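PDB 6OD8: putative aspartyl-tRNA synthetase from Leishmania major, which probably catalyses the ATP-dependent attachment of L-aspartate to tRNA(Asp), with release of AMP and diphosphate. Local coordinates for residues F231-I236 with V290-G294; P275-Q280 with L314-M318; V330-F335 with G525-G529; V259-E263 with V296-E300. Where two conformers were deposited one is given. Residue numbers count along the deposited sequence, not the author numbering.

Contact 1 of 4, residues F231-I236 with V290-G294; sequences FRQFLI and VFEVG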
# COMPACT_ATOMS: atom_id res chain seq x y z
N PHE A 231 -5.89 -7.94 2.35
CA PHE A 231 -4.56 -8.47 2.02
C PHE A 231 -3.52 -8.05 3.06
O PHE A 231 -2.81 -8.88 3.64
CB PHE A 231 -4.15 -7.99 0.62
CG PHE A 231 -2.73 -8.34 0.21
CD1 PHE A 231 -2.45 -9.59 -0.35
CD2 PHE A 231 -1.68 -7.42 0.36
CE1 PHE A 231 -1.14 -9.93 -0.75
CE2 PHE A 231 -0.37 -7.74 -0.02
CZ PHE A 231 -0.10 -9.03 -0.60
N ARG A 232 -3.40 -6.74 3.30
CA ARG A 232 -2.39 -6.25 4.24
C ARG A 232 -2.69 -6.70 5.67
O ARG A 232 -1.77 -7.07 6.42
CB ARG A 232 -2.29 -4.73 4.18
CG ARG A 232 -1.72 -4.16 2.90
CD ARG A 232 -1.48 -2.66 3.09
NE ARG A 232 -2.68 -2.01 3.61
CZ ARG A 232 -3.69 -1.57 2.86
NH1 ARG A 232 -3.63 -1.68 1.54
NH2 ARG A 232 -4.75 -0.99 3.43
N GLN A 233 -3.95 -6.67 6.08
CA GLN A 233 -4.22 -6.99 7.48
C GLN A 233 -3.91 -8.44 7.80
O GLN A 233 -3.38 -8.74 8.87
CB GLN A 233 -5.67 -6.67 7.86
CG GLN A 233 -5.85 -6.69 9.37
CD GLN A 233 -4.85 -5.79 10.11
OE1 GLN A 233 -4.77 -4.58 9.84
NE2 GLN A 233 -4.09 -6.36 11.04
N PHE A 234 -4.27 -9.36 6.90
CA PHE A 234 -3.89 -10.76 7.12
C PHE A 234 -2.40 -10.89 7.34
O PHE A 234 -1.95 -11.59 8.26
CB PHE A 234 -4.31 -11.63 5.94
CG PHE A 234 -3.87 -13.07 6.08
CD1 PHE A 234 -4.65 -13.97 6.81
CD2 PHE A 234 -2.68 -13.52 5.52
CE1 PHE A 234 -4.24 -15.31 6.97
CE2 PHE A 234 -2.26 -14.85 5.68
CZ PHE A 234 -3.04 -15.75 6.39
N LEU A 235 -1.60 -10.25 6.49
CA LEU A 235 -0.16 -10.47 6.51
C LEU A 235 0.50 -9.75 7.69
O LEU A 235 1.43 -10.28 8.31
CB LEU A 235 0.43 -10.01 5.17
CG LEU A 235 -0.11 -10.84 3.99
CD1 LEU A 235 0.17 -10.10 2.66
CD2 LEU A 235 0.49 -12.25 3.96
N ILE A 236 0.05 -8.54 7.99
CA ILE A 236 0.48 -7.86 9.22
C ILE A 236 0.21 -8.73 10.44
O ILE A 236 1.06 -8.84 11.33
CB ILE A 236 -0.21 -6.48 9.34
CG1 ILE A 236 0.34 -5.52 8.30
CG2 ILE A 236 -0.07 -5.91 10.77
CD1 ILE A 236 -0.57 -4.29 8.08
N VAL A 290 7.91 -10.71 3.96
CA VAL A 290 7.63 -9.38 3.43
C VAL A 290 6.41 -9.41 2.52
O VAL A 290 6.07 -10.42 1.92
CB VAL A 290 8.83 -8.79 2.63
CG1 VAL A 290 10.03 -8.56 3.54
CG2 VAL A 290 9.23 -9.72 1.45
N PHE A 291 5.79 -8.25 2.38
CA PHE A 291 4.81 -8.05 1.33
C PHE A 291 5.01 -6.67 0.74
O PHE A 291 5.60 -5.77 1.35
CB PHE A 291 3.37 -8.23 1.84
CG PHE A 291 2.89 -7.11 2.76
CD1 PHE A 291 2.40 -5.91 2.23
CD2 PHE A 291 2.93 -7.27 4.14
CE1 PHE A 291 1.93 -4.87 3.08
CE2 PHE A 291 2.48 -6.23 4.99
CZ PHE A 291 1.99 -5.04 4.45
N GLU A 292 4.50 -6.50 -0.48
CA GLU A 292 4.54 -5.21 -1.14
C GLU A 292 3.25 -5.00 -1.91
O GLU A 292 2.72 -5.93 -2.52
CB GLU A 292 5.77 -5.09 -2.07
CG GLU A 292 5.83 -3.74 -2.81
CD GLU A 292 7.24 -3.35 -3.27
OE1 GLU A 292 8.16 -4.20 -3.28
OE2 GLU A 292 7.40 -2.19 -3.66
N VAL A 293 2.76 -3.77 -1.92
CA VAL A 293 1.60 -3.39 -2.72
C VAL A 293 2.05 -2.21 -3.56
O VAL A 293 2.40 -1.17 -3.02
CB VAL A 293 0.39 -3.00 -1.85
CG1 VAL A 293 -0.80 -2.57 -2.75
CG2 VAL A 293 -0.01 -4.13 -0.93
N GLY A 294 2.09 -2.38 -4.88
CA GLY A 294 2.55 -1.29 -5.70
C GLY A 294 2.39 -1.56 -7.18
O GLY A 294 1.99 -2.66 -7.59
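Helix segment 231-236 lies almost antiparallel to strand segment 290-294, with axes 9.7 Å apart at an angle of 166°. Apolar packing holds the two together, and its centre is the ring of Phe291, which points at the helix and fits among four side chains from successive turns. Phe231 brings CE2 to within 4.0 Å of Phe291 CD1, Leu235 CD1 lies 3.8 Å from Phe291 CB, and Ile236 CG1 is 4.0 Å from Phe291 CE2. Two residues further along the strand, on the same face, Val293 continues the row, its CG2 methyl 3.7 Å from Phe231 CE2. Beneath the helix the neighbouring strand 310-319 adds Leu314 and Val316 to this core.

Arg232 contributes its aliphatic part, with CG 3.7 Å from Phe291 CE1 and 4.2 Å from Val293 CG2. Its charged end leaves the contact and forms a salt bridge with Glu242 of the second subunit. Glu292, between Phe291 and Val293, points away from the helix and pairs with Ser245 and Lys247.

The long helix 215-237 followed by the short strand 241-242 matches motif 1 of class II aminoacyl-tRNA synthetases, which builds the dimer interface. Strand 289-297 is the first strand of motif 2, so the contact seats the dimerisation helix on the antiparallel sheet of the catalytic domain.

Contact 2 of 4, residues P275-Q280 with L314-M318; sequences PQLYKQ and LDVEM. With EDO (1,2-ethanediol), chain G; EDO (1,2-ethanediol), chain D.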
# COMPACT_ATOMS: atom_id res chain seq x y z
N PRO A 275 8.20 -6.64 -8.37
CA PRO A 275 9.27 -6.53 -7.38
C PRO A 275 9.96 -7.87 -7.12
O PRO A 275 10.62 -8.01 -6.09
CB PRO A 275 8.54 -6.02 -6.14
CG PRO A 275 7.19 -6.70 -6.24
CD PRO A 275 6.87 -6.71 -7.73
N GLN A 276 9.77 -8.87 -8.00
CA GLN A 276 10.27 -10.23 -7.76
C GLN A 276 11.70 -10.28 -7.23
O GLN A 276 11.97 -10.89 -6.20
CB GLN A 276 10.20 -11.04 -9.06
CG GLN A 276 10.78 -12.45 -8.93
CD GLN A 276 9.93 -13.30 -8.00
OE1 GLN A 276 8.71 -13.28 -8.08
NE2 GLN A 276 10.57 -14.02 -7.09
N LEU A 277 12.64 -9.68 -7.95
CA LEU A 277 14.04 -9.81 -7.54
C LEU A 277 14.29 -9.14 -6.18
O LEU A 277 14.97 -9.72 -5.32
CB LEU A 277 14.96 -9.21 -8.60
CG LEU A 277 14.80 -9.68 -10.05
CD1 LEU A 277 15.99 -9.15 -10.86
CD2 LEU A 277 14.73 -11.20 -10.16
N TYR A 278 13.73 -7.95 -5.96
CA TYR A 278 13.97 -7.23 -4.70
C TYR A 278 13.35 -7.95 -3.51
O TYR A 278 13.94 -7.99 -2.43
CB TYR A 278 13.44 -5.80 -4.80
CG TYR A 278 14.22 -5.00 -5.79
CD1 TYR A 278 15.54 -4.65 -5.53
CD2 TYR A 278 13.66 -4.60 -7.00
CE1 TYR A 278 16.29 -3.94 -6.45
CE2 TYR A 278 14.41 -3.87 -7.93
CZ TYR A 278 15.71 -3.56 -7.65
OH TYR A 278 16.45 -2.85 -8.57
N LYS A 279 12.13 -8.49 -3.66
CA LYS A 279 11.54 -9.14 -2.50
C LYS A 279 12.34 -10.37 -2.08
O LYS A 279 12.44 -10.66 -0.88
CB LYS A 279 10.06 -9.48 -2.73
CG LYS A 279 9.74 -10.57 -3.80
CD LYS A 279 8.22 -10.76 -3.87
CE LYS A 279 7.87 -11.69 -5.03
NZ LYS A 279 6.49 -12.25 -4.90
N GLN A 280 12.99 -11.07 -3.02
CA GLN A 280 13.91 -12.12 -2.59
C GLN A 280 15.16 -11.54 -1.92
O GLN A 280 15.67 -12.10 -0.94
CB GLN A 280 14.34 -12.97 -3.79
CG GLN A 280 13.22 -13.68 -4.50
CD GLN A 280 13.78 -14.55 -5.62
OE1 GLN A 280 13.58 -14.28 -6.81
NE2 GLN A 280 14.54 -15.56 -5.25
N LEU A 314 0.10 -7.33 -5.68
CA LEU A 314 0.10 -7.67 -4.27
C LEU A 314 1.10 -8.81 -4.14
O LEU A 314 0.85 -9.92 -4.63
CB LEU A 314 -1.30 -8.10 -3.83
CG LEU A 314 -2.49 -7.26 -4.28
CD1 LEU A 314 -3.83 -7.86 -3.83
CD2 LEU A 314 -2.37 -5.82 -3.68
N ASP A 315 2.27 -8.53 -3.55
CA ASP A 315 3.39 -9.47 -3.62
C ASP A 315 3.78 -9.91 -2.22
O ASP A 315 3.70 -9.13 -1.27
CB ASP A 315 4.59 -8.82 -4.34
CG ASP A 315 4.56 -9.04 -5.81
OD1 ASP A 315 4.00 -8.18 -6.53
OD2 ASP A 315 5.08 -10.10 -6.25
N VAL A 316 4.18 -11.17 -2.11
CA VAL A 316 4.53 -11.79 -0.84
C VAL A 316 5.80 -12.61 -1.06
O VAL A 316 5.95 -13.28 -2.08
CB VAL A 316 3.38 -12.68 -0.30
CG1 VAL A 316 3.79 -13.41 0.99
CG2 VAL A 316 2.10 -11.85 -0.06
N GLU A 317 6.74 -12.54 -0.11
CA GLU A 317 7.88 -13.46 -0.11
C GLU A 317 8.18 -13.84 1.34
O GLU A 317 8.01 -13.01 2.24
CB GLU A 317 9.13 -12.84 -0.81
CG GLU A 317 10.21 -13.88 -1.28
CD GLU A 317 9.85 -14.58 -2.60
OE1 GLU A 317 8.90 -14.15 -3.30
OE2 GLU A 317 10.53 -15.57 -2.95
N MET A 318 8.62 -15.09 1.57
CA MET A 318 8.82 -15.54 2.94
C MET A 318 9.85 -16.66 2.99
O MET A 318 10.00 -17.42 2.03
CB MET A 318 7.50 -16.04 3.55
CG MET A 318 6.89 -17.18 2.69
SD MET A 318 5.29 -17.70 3.30
CE MET A 318 5.87 -18.78 4.62
C1 EDO G . 13.54 -6.39 -11.39
O1 EDO G . 12.51 -6.71 -12.34
C2 EDO G . 12.91 -6.15 -10.01
O2 EDO G . 12.16 -7.30 -9.56
C1 EDO D . 1.74 -9.85 -9.21
O1 EDO D . 1.99 -10.49 -10.47
C2 EDO D . 2.46 -8.52 -9.27
O2 EDO D . 3.86 -8.72 -9.15
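A buried lysine ringed by acceptors is the striking feature here. Lys279 NZ makes a hydrogen-bonded salt bridge to Asp315 OD2 (2.9 Å) and a longer one to Glu317 OE1 (3.5 Å), and donates to the backbone Val316 O (3.1 Å). Alternation along the strand puts both carboxylates on the helix side and turns Val316 away, while the extended lysine chain reaches down between them. Two carboxylates would overcompensate a single ammonium, but Glu317 is also paired with Arg488.

Around this network, N-cap Pro275 sets CD 3.4 Å from Asp315 OD1, and Gln276 NE2 donates to Gln280 OE1 one turn on (3.0 Å); Gln280 also bonds to Tyr512 and His523. Asp315 OD1 accepts a hydrogen bond from O2 of the chain D ethanediol, probably from the crystallisation liquor, at 2.7 Å.

Segment 276-280 crosses segment 314-318, part of the second strand of motif 2, at -35°. Helix 276-283 lies opposite the motif 1 helix, on the sheet face that carries the active site in class II synthetases.

Contact 3 of 4, residues V330-F335 with G525-G529; sequences VAESLF and GFGIG. With EDO (1,2-ethanediol), chain H.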
# COMPACT_ATOMS: atom_id res chain seq x y z
N VAL A 330 0.13 -20.30 3.39
CA VAL A 330 -0.13 -18.88 3.64
C VAL A 330 -1.04 -18.30 2.57
O VAL A 330 -2.00 -17.59 2.87
CB VAL A 330 1.20 -18.10 3.74
CG1 VAL A 330 1.00 -16.59 3.58
CG2 VAL A 330 1.87 -18.41 5.10
N ALA A 331 -0.76 -18.61 1.30
CA ALA A 331 -1.55 -18.08 0.19
C ALA A 331 -3.02 -18.49 0.30
O ALA A 331 -3.92 -17.68 0.04
CB ALA A 331 -0.95 -18.55 -1.13
N GLU A 332 -3.28 -19.75 0.65
CA GLU A 332 -4.67 -20.20 0.77
C GLU A 332 -5.37 -19.54 1.95
O GLU A 332 -6.55 -19.18 1.86
CB GLU A 332 -4.73 -21.72 0.93
CG GLU A 332 -4.43 -22.48 -0.35
CD GLU A 332 -4.37 -23.98 -0.12
OE1 GLU A 332 -4.30 -24.40 1.06
OE2 GLU A 332 -4.39 -24.75 -1.11
N SER A 333 -4.68 -19.45 3.09
CA SER A 333 -5.28 -18.78 4.24
C SER A 333 -5.52 -17.31 3.93
O SER A 333 -6.53 -16.74 4.37
CB SER A 333 -4.37 -18.92 5.47
OG SER A 333 -4.20 -20.29 5.82
N LEU A 334 -4.62 -16.70 3.16
CA LEU A 334 -4.77 -15.30 2.78
C LEU A 334 -6.01 -15.11 1.91
O LEU A 334 -6.82 -14.19 2.13
CB LEU A 334 -3.51 -14.82 2.03
CG LEU A 334 -3.61 -13.54 1.23
CD1 LEU A 334 -3.77 -12.36 2.18
CD2 LEU A 334 -2.37 -13.33 0.35
N PHE A 335 -6.18 -15.96 0.90
CA PHE A 335 -7.36 -15.82 0.05
C PHE A 335 -8.63 -16.12 0.84
O PHE A 335 -9.64 -15.45 0.65
CB PHE A 335 -7.24 -16.71 -1.20
CG PHE A 335 -6.55 -16.05 -2.37
CD1 PHE A 335 -7.24 -15.18 -3.21
CD2 PHE A 335 -5.21 -16.29 -2.64
CE1 PHE A 335 -6.61 -14.56 -4.28
CE2 PHE A 335 -4.57 -15.67 -3.71
CZ PHE A 335 -5.27 -14.82 -4.54
N GLY A 525 7.49 -17.53 -2.57
CA GLY A 525 6.56 -16.40 -2.53
C GLY A 525 5.56 -16.50 -3.66
O GLY A 525 5.52 -17.50 -4.37
N PHE A 526 4.77 -15.44 -3.82
CA PHE A 526 3.74 -15.41 -4.85
C PHE A 526 3.34 -13.96 -5.11
O PHE A 526 3.62 -13.08 -4.30
CB PHE A 526 2.52 -16.24 -4.44
CG PHE A 526 1.94 -15.86 -3.09
CD1 PHE A 526 0.93 -14.91 -3.01
CD2 PHE A 526 2.37 -16.49 -1.92
CE1 PHE A 526 0.38 -14.56 -1.77
CE2 PHE A 526 1.82 -16.18 -0.68
CZ PHE A 526 0.84 -15.20 -0.60
N GLY A 527 2.68 -13.73 -6.24
CA GLY A 527 2.15 -12.41 -6.56
C GLY A 527 0.72 -12.52 -7.03
O GLY A 527 0.30 -13.56 -7.55
N ILE A 528 -0.04 -11.43 -6.86
CA ILE A 528 -1.46 -11.39 -7.23
C ILE A 528 -1.74 -10.06 -7.91
O ILE A 528 -1.40 -9.01 -7.35
CB ILE A 528 -2.40 -11.52 -6.01
CG1 ILE A 528 -2.03 -12.68 -5.10
CG2 ILE A 528 -3.87 -11.56 -6.44
CD1 ILE A 528 -2.60 -12.50 -3.67
N GLY A 529 -2.39 -10.08 -9.08
CA GLY A 529 -2.87 -8.84 -9.68
C GLY A 529 -4.12 -8.29 -9.02
O GLY A 529 -5.14 -9.00 -8.92
C1 EDO H . -5.47 -23.21 3.98
O1 EDO H . -6.14 -22.89 5.21
C2 EDO H . -4.10 -23.83 4.23
O2 EDO H . -3.45 -23.13 5.30
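The Phe526 rotamer sets the geometry of this contact. With chi1 near p (54°) and chi2 at 91°, its ring stands up from the strand and offers a face to Ala331, whose CB lies 3.9 Å from the centroid of the Phe526 ring, 19° off the normal: a CH-pi contact. Leu334, with chi1 t and chi2 p, turns CD2 to the ring edge, 3.7 Å from Phe526 CE1, where it also comes within 4.1 Å of Ile528 CD1. Phe335 leaves the helix sideways, yet chi1 of -89° swings its ring down until CZ meets Ile528 CD1 at 3.6 Å; Ile528, in the mt rotamer, extends CD1 to receive both.

Phe526 and Ile528 alternate with Gly525, Gly527 and Gly529, the last N-capping helix 530-538, in the glycine-rich strand of class II motif 3. Between 330-335 and 525-529 the chemistry is purely apolar, so this part of the helix rests on the strand by close packing; a polar tie to the sheet comes from Glu332, paired with Arg401 on strand 400-403.

Contact 4 of 4, residues V259-E263 with V296-E300; sequences VFKLE and VFRSE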
# COMPACT_ATOMS: atom_id res chain seq x y z
N VAL A 259 9.97 -4.05 -20.54
CA VAL A 259 10.97 -3.29 -21.28
C VAL A 259 10.42 -1.90 -21.67
O VAL A 259 10.51 -1.47 -22.82
CB VAL A 259 11.48 -4.10 -22.51
CG1 VAL A 259 10.34 -4.38 -23.51
CG2 VAL A 259 12.70 -3.43 -23.17
N PHE A 260 9.82 -1.22 -20.69
CA PHE A 260 9.58 0.22 -20.80
C PHE A 260 10.89 0.94 -20.54
O PHE A 260 11.44 0.84 -19.44
CB PHE A 260 8.52 0.69 -19.79
CG PHE A 260 7.10 0.41 -20.22
CD1 PHE A 260 6.62 0.89 -21.43
CD2 PHE A 260 6.25 -0.32 -19.41
CE1 PHE A 260 5.31 0.64 -21.83
CE2 PHE A 260 4.94 -0.58 -19.80
CZ PHE A 260 4.46 -0.10 -21.01
N LYS A 261 11.40 1.65 -21.53
CA LYS A 261 12.68 2.35 -21.43
C LYS A 261 12.44 3.83 -21.18
O LYS A 261 11.68 4.48 -21.90
CB LYS A 261 13.48 2.16 -22.72
CG LYS A 261 14.87 2.78 -22.66
CD LYS A 261 15.77 2.23 -23.75
CE LYS A 261 15.58 2.95 -25.04
NZ LYS A 261 16.75 2.71 -25.94
N LEU A 262 13.14 4.38 -20.20
CA LEU A 262 12.95 5.79 -19.87
C LEU A 262 14.29 6.51 -19.91
O LEU A 262 15.34 5.90 -19.70
CB LEU A 262 12.29 5.96 -18.51
CG LEU A 262 13.01 5.35 -17.33
CD1 LEU A 262 13.10 6.38 -16.18
CD2 LEU A 262 12.29 4.08 -16.87
N GLU A 263 14.24 7.80 -20.24
CA GLU A 263 15.43 8.64 -20.16
C GLU A 263 15.70 8.95 -18.69
O GLU A 263 14.82 9.45 -17.99
CB GLU A 263 15.26 9.94 -20.95
CG GLU A 263 15.09 9.75 -22.44
CD GLU A 263 14.77 11.05 -23.17
OE1 GLU A 263 14.62 11.00 -24.41
OE2 GLU A 263 14.66 12.12 -22.52
N VAL A 296 2.99 -2.39 -11.09
CA VAL A 296 3.75 -3.32 -11.91
C VAL A 296 3.44 -2.96 -13.35
O VAL A 296 2.43 -2.34 -13.66
CB VAL A 296 3.40 -4.78 -11.58
CG1 VAL A 296 3.85 -5.11 -10.17
CG2 VAL A 296 1.94 -5.02 -11.70
N PHE A 297 4.36 -3.33 -14.25
CA PHE A 297 4.30 -2.86 -15.63
C PHE A 297 4.54 -4.05 -16.54
O PHE A 297 5.47 -4.82 -16.30
CB PHE A 297 5.31 -1.73 -15.86
CG PHE A 297 5.13 -0.53 -14.94
CD1 PHE A 297 4.24 0.49 -15.26
CD2 PHE A 297 5.85 -0.44 -13.74
CE1 PHE A 297 4.06 1.60 -14.40
CE2 PHE A 297 5.67 0.66 -12.87
CZ PHE A 297 4.77 1.69 -13.21
N ARG A 298 3.67 -4.23 -17.54
CA ARG A 298 3.82 -5.26 -18.56
C ARG A 298 4.00 -4.57 -19.90
O ARG A 298 3.16 -3.77 -20.31
CB ARG A 298 2.62 -6.20 -18.60
CG ARG A 298 2.48 -7.05 -17.34
CD ARG A 298 3.82 -7.71 -16.95
NE ARG A 298 4.03 -7.69 -15.50
CZ ARG A 298 3.53 -8.60 -14.67
NH1 ARG A 298 2.81 -9.61 -15.15
NH2 ARG A 298 3.76 -8.51 -13.36
N SER A 299 5.10 -4.87 -20.59
CA SER A 299 5.43 -4.17 -21.81
C SER A 299 4.94 -4.89 -23.06
O SER A 299 5.34 -4.52 -24.16
CB SER A 299 6.94 -3.95 -21.90
OG SER A 299 7.65 -5.17 -21.79
N GLU A 300 4.07 -5.89 -22.93
CA GLU A 300 3.57 -6.58 -24.12
C GLU A 300 2.45 -5.77 -24.77
O GLU A 300 1.60 -5.18 -24.11
CB GLU A 300 3.09 -7.99 -23.77
CG GLU A 300 2.26 -8.08 -22.51
CD GLU A 300 2.32 -9.46 -21.89
OE1 GLU A 300 3.01 -10.34 -22.45
OE2 GLU A 300 1.68 -9.67 -20.83
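Phe260 lays one face of its ring over Ser299 CA, while the CB of Phe297 sits near the ring plane at the edge, 3.9 Å from Phe260 CD2. The residues it meets belong to the Phe-Arg-Ser-Glu sequence at the end of strand 289-297, the fRxE signature of motif 2 in class II synthetases. Phe260 CE2 also approaches the carbonyl of that arginine, 3.7 Å from Arg298 O, so the ring lies along the backbone just where the strand gives way to the motif 2 loop. Phe297 points its CB toward Phe260 but leads its own ring away.

Arg298 turns to the other side; its NE makes a weak hydrogen bond to Phe297 O (3.3 Å), and its NH2 is bonded to the backbone oxygen of Gln273. From the second subunit, Tyr264 sets its ring nearly parallel to that of Phe260, and Leu262 meets its own counterpart. The contact thus joins the small antiparallel sheet containing strand 261-264 to the catalytic sheet, at the dimer interface. Val259, exposed and poorly ordered, is nevertheless tied across: its backbone N donates to Ser299 OG at 2.9 Å.

How the contacts relate
All four contacts lie in the catalytic domain and use three neighbouring strands of its large mixed sheet: 289-297, 310-319 and 523-529. Contacts 1, 2 and 3 cluster with centres 10 to 12 Å apart. Contacts 1 and 3 pack helices 215-237 and 325-342 side by side on one face, where Phe231 and Phe234 meet Leu334; contact 2 occupies the other face. Contact 4, about 25 Å from contacts 1 and 3 between centres, lies further along strand 289-297. In sequence, contacts 1, 2 and 4 interleave, and contact 3 follows. The three class II motifs are thereby joined into one core, touching the second subunit through contacts 1, 2 and 4.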